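Local coordinates for methanol--corrinoid protein (Methanosarcina barkeri, PDB 2I2X) that carries a methyl group on its corrinoid cofactor, taking it from methanol with the help of MtaB and passing it to coenzyme M through MtaA, at residues A131-H136 against T181-T187. Numbering follows the deposited sequence.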
ATOM      1  N   ALA B 131      13.233 -23.860  -7.537  1.00 45.44           N
ATOM      2  CA  ALA B 131      12.197 -24.595  -6.795  1.00 45.62           C
ATOM      3  C   ALA B 131      11.169 -25.269  -7.703  1.00 45.77           C
ATOM      4  O   ALA B 131      10.879 -24.778  -8.793  1.00 45.69           O
ATOM      5  CB  ALA B 131      11.493 -23.648  -5.833  1.00 45.35           C
ATOM      6  N   GLU B 132      10.597 -26.385  -7.268  1.00 46.07           N
ATOM      7  CA  GLU B 132       9.555 -26.987  -8.104  1.00 46.70           C
ATOM      8  C   GLU B 132       8.299 -26.135  -8.067  1.00 46.03           C
ATOM      9  O   GLU B 132       7.971 -25.533  -7.038  1.00 45.82           O
ATOM     10  CB  GLU B 132       9.292 -28.483  -7.799  1.00 47.04           C
ATOM     11  CG  GLU B 132       8.286 -28.806  -6.695  1.00 48.93           C
ATOM     12  CD  GLU B 132       8.033 -30.316  -6.529  1.00 50.04           C
ATOM     13  OE1 GLU B 132       7.313 -30.916  -7.374  1.00 46.98           O
ATOM     14  OE2 GLU B 132       8.555 -30.883  -5.528  1.00 50.74           O
ATOM     15  N   GLY B 133       7.634 -26.078  -9.218  1.00 45.94           N
ATOM     16  CA  GLY B 133       6.515 -25.167  -9.479  1.00 45.41           C
ATOM     17  C   GLY B 133       6.957 -23.821 -10.043  1.00 45.11           C
ATOM     18  O   GLY B 133       6.132 -23.019 -10.462  1.00 45.31           O
ATOM     19  N   ASP B 134       8.263 -23.578 -10.069  1.00 44.83           N
ATOM     20  CA  ASP B 134       8.799 -22.262 -10.398  1.00 44.75           C
ATOM     21  C   ASP B 134       9.566 -22.263 -11.740  1.00 44.71           C
ATOM     22  O   ASP B 134      10.405 -23.131 -11.986  1.00 44.31           O
ATOM     23  CB  ASP B 134       9.683 -21.766  -9.238  1.00 44.58           C
ATOM     24  CG  ASP B 134       9.828 -20.243  -9.192  1.00 44.46           C
ATOM     25  OD1 ASP B 134       9.801 -19.580 -10.249  1.00 43.61           O
ATOM     26  OD2 ASP B 134      10.009 -19.702  -8.082  1.00 44.76           O
ATOM     27  N   VAL B 135       9.270 -21.260 -12.572  1.00 44.67           N
ATOM     28  CA  VAL B 135       9.752 -21.135 -13.958  1.00 44.66           C
ATOM     29  C   VAL B 135      10.730 -19.954 -14.114  1.00 44.19           C
ATOM     30  O   VAL B 135      11.330 -19.748 -15.181  1.00 44.15           O
ATOM     31  CB  VAL B 135       8.508 -21.058 -14.948  1.00 45.12           C
ATOM     32  CG1 VAL B 135       8.790 -20.293 -16.243  1.00 44.85           C
ATOM     33  CG2 VAL B 135       7.978 -22.464 -15.253  1.00 45.41           C
ATOM     34  N   HIS B 136      10.907 -19.203 -13.029  1.00 43.83           N
ATOM     35  CA  HIS B 136      11.801 -18.040 -13.001  1.00 43.29           C
ATOM     36  C   HIS B 136      13.287 -18.445 -13.006  1.00 43.58           C
ATOM     37  O   HIS B 136      13.871 -18.768 -11.978  1.00 43.72           O
ATOM     38  CB  HIS B 136      11.457 -17.112 -11.819  1.00 42.99           C
ATOM     39  CG  HIS B 136      10.020 -16.670 -11.794  1.00 41.79           C
ATOM     40  ND1 HIS B 136       8.993 -17.483 -11.357  1.00 41.67           N
ATOM     41  CD2 HIS B 136       9.439 -15.504 -12.159  1.00 40.09           C
ATOM     42  CE1 HIS B 136       7.844 -16.839 -11.453  1.00 40.11           C
ATOM     43  NE2 HIS B 136       8.086 -15.637 -11.940  1.00 39.89           N
ATOM     44  N   THR B 181      16.582 -21.246  -5.863  1.00 43.67           N
ATOM     45  CA  THR B 181      15.996 -19.977  -6.229  1.00 41.82           C
ATOM     46  C   THR B 181      14.492 -20.131  -6.294  1.00 41.18           C
ATOM     47  O   THR B 181      13.981 -20.918  -7.097  1.00 41.29           O
ATOM     48  CB  THR B 181      16.537 -19.508  -7.582  1.00 41.66           C
ATOM     49  OG1 THR B 181      17.914 -19.166  -7.431  1.00 40.62           O
ATOM     50  CG2 THR B 181      15.789 -18.274  -8.095  1.00 41.93           C
ATOM     51  N   ALA B 182      13.786 -19.395  -5.439  1.00 39.81           N
ATOM     52  CA  ALA B 182      12.324 -19.337  -5.508  1.00 38.85           C
ATOM     53  C   ALA B 182      11.828 -17.897  -5.685  1.00 37.99           C
ATOM     54  O   ALA B 182      12.418 -16.971  -5.148  1.00 37.81           O
ATOM     55  CB  ALA B 182      11.707 -19.983  -4.306  1.00 38.37           C
ATOM     56  N   LEU B 183      10.764 -17.713  -6.459  1.00 37.12           N
ATOM     57  CA  LEU B 183      10.261 -16.374  -6.748  1.00 37.11           C
ATOM     58  C   LEU B 183       8.817 -16.116  -6.350  1.00 37.36           C
ATOM     59  O   LEU B 183       8.341 -14.974  -6.399  1.00 37.29           O
ATOM     60  CB  LEU B 183      10.457 -16.031  -8.227  1.00 36.68           C
ATOM     61  CG  LEU B 183      11.689 -15.146  -8.333  1.00 36.25           C
ATOM     62  CD1 LEU B 183      12.947 -15.965  -8.558  1.00 33.41           C
ATOM     63  CD2 LEU B 183      11.485 -14.114  -9.400  1.00 36.27           C
ATOM     64  N   MET B 184       8.124 -17.176  -5.964  1.00 37.83           N
ATOM     65  CA  MET B 184       6.735 -17.079  -5.596  1.00 38.88           C
ATOM     66  C   MET B 184       6.503 -17.589  -4.187  1.00 39.47           C
ATOM     67  O   MET B 184       7.124 -18.551  -3.762  1.00 39.71           O
ATOM     68  CB  MET B 184       5.878 -17.839  -6.598  1.00 38.83           C
ATOM     69  CG  MET B 184       6.000 -17.311  -8.016  1.00 39.46           C
ATOM     70  SD  MET B 184       4.950 -18.160  -9.198  1.00 38.71           S
ATOM     71  CE  MET B 184       3.334 -17.466  -8.892  1.00 42.89           C
ATOM     72  N   THR B 185       5.624 -16.921  -3.454  1.00 40.53           N
ATOM     73  CA  THR B 185       5.163 -17.422  -2.159  1.00 41.84           C
ATOM     74  C   THR B 185       4.665 -18.859  -2.319  1.00 43.13           C
ATOM     75  O   THR B 185       4.833 -19.708  -1.439  1.00 43.42           O
ATOM     76  CB  THR B 185       4.025 -16.560  -1.586  1.00 41.42           C
ATOM     77  OG1 THR B 185       2.918 -16.564  -2.496  1.00 40.54           O
ATOM     78  CG2 THR B 185       4.496 -15.131  -1.376  1.00 41.39           C
ATOM     79  N   THR B 186       4.103 -19.112  -3.497  1.00 44.51           N
ATOM     80  CA  THR B 186       3.431 -20.340  -3.859  1.00 45.58           C
ATOM     81  C   THR B 186       4.429 -21.471  -4.145  1.00 46.24           C
ATOM     82  O   THR B 186       4.049 -22.594  -4.452  1.00 45.94           O
ATOM     83  CB  THR B 186       2.497 -20.024  -5.062  1.00 45.51           C
ATOM     84  OG1 THR B 186       1.283 -20.760  -4.947  1.00 46.99           O
ATOM     85  CG2 THR B 186       3.150 -20.294  -6.400  1.00 45.72           C
ATOM     86  N   THR B 187       5.710 -21.169  -3.961  1.00 47.68           N
ATOM     87  CA  THR B 187       6.816 -21.940  -4.525  1.00 48.71           C
ATOM     88  C   THR B 187       8.040 -21.991  -3.603  1.00 50.25           C
ATOM     89  O   THR B 187       8.819 -22.936  -3.662  1.00 50.02           O
ATOM     90  CB  THR B 187       7.194 -21.356  -5.921  1.00 48.51           C
ATOM     91  OG1 THR B 187       6.794 -22.267  -6.953  1.00 47.48           O
ATOM     92  CG2 THR B 187       8.665 -21.067  -6.039  1.00 47.38           C
TER
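Asp-134 OD1 is gripped by two N-H groups of His-136: ND1 (2.5 Å) on its syn side and, in an Asx turn, the backbone N (3.0 Å) on its anti side, both tilted more than 20° out of the carboxylate plane. The ND1 bond lies close to the imidazole plane and fixes the ring's rotation, leaving NE2 to coordinate the cobalt of the corrinoid. With CG anti to the backbone N (chi1 -157°), the Asp-134 carboxylate turns toward the 181-187 loop, where Leu-183 N donates to OD2, a less certain bond because OD2 is crowded in the model. Apolar Leu-183 lays its CB over one face of the His-136 ring, 3.9 Å from the centroid, in a CH-pi contact, while unbranched Met-184, bent at its end, brings SD to the edge, 3.9 Å from His-136 CE1. Nearer the sheet, Ala-131 N donates to Thr-181 O (3.1 Å). Small Ala-131 brings its CB within 4.0 Å of Ala-182 CB and also packs on Thr-187 CG2, whose OG1 bonds weakly to Glu-132 O. Gly-133 readily takes the positive phi of a type II turn from Ala-131 to Asp-134. Thr-181 OG1 binds the corrinoid directly. Two loops following parallel strands 125-130 and 177-181 thus contribute to the lower-ligand site of a Rossmann-like B12-binding domain, with His-136 as axial cobalt ligand backed by Asp-134.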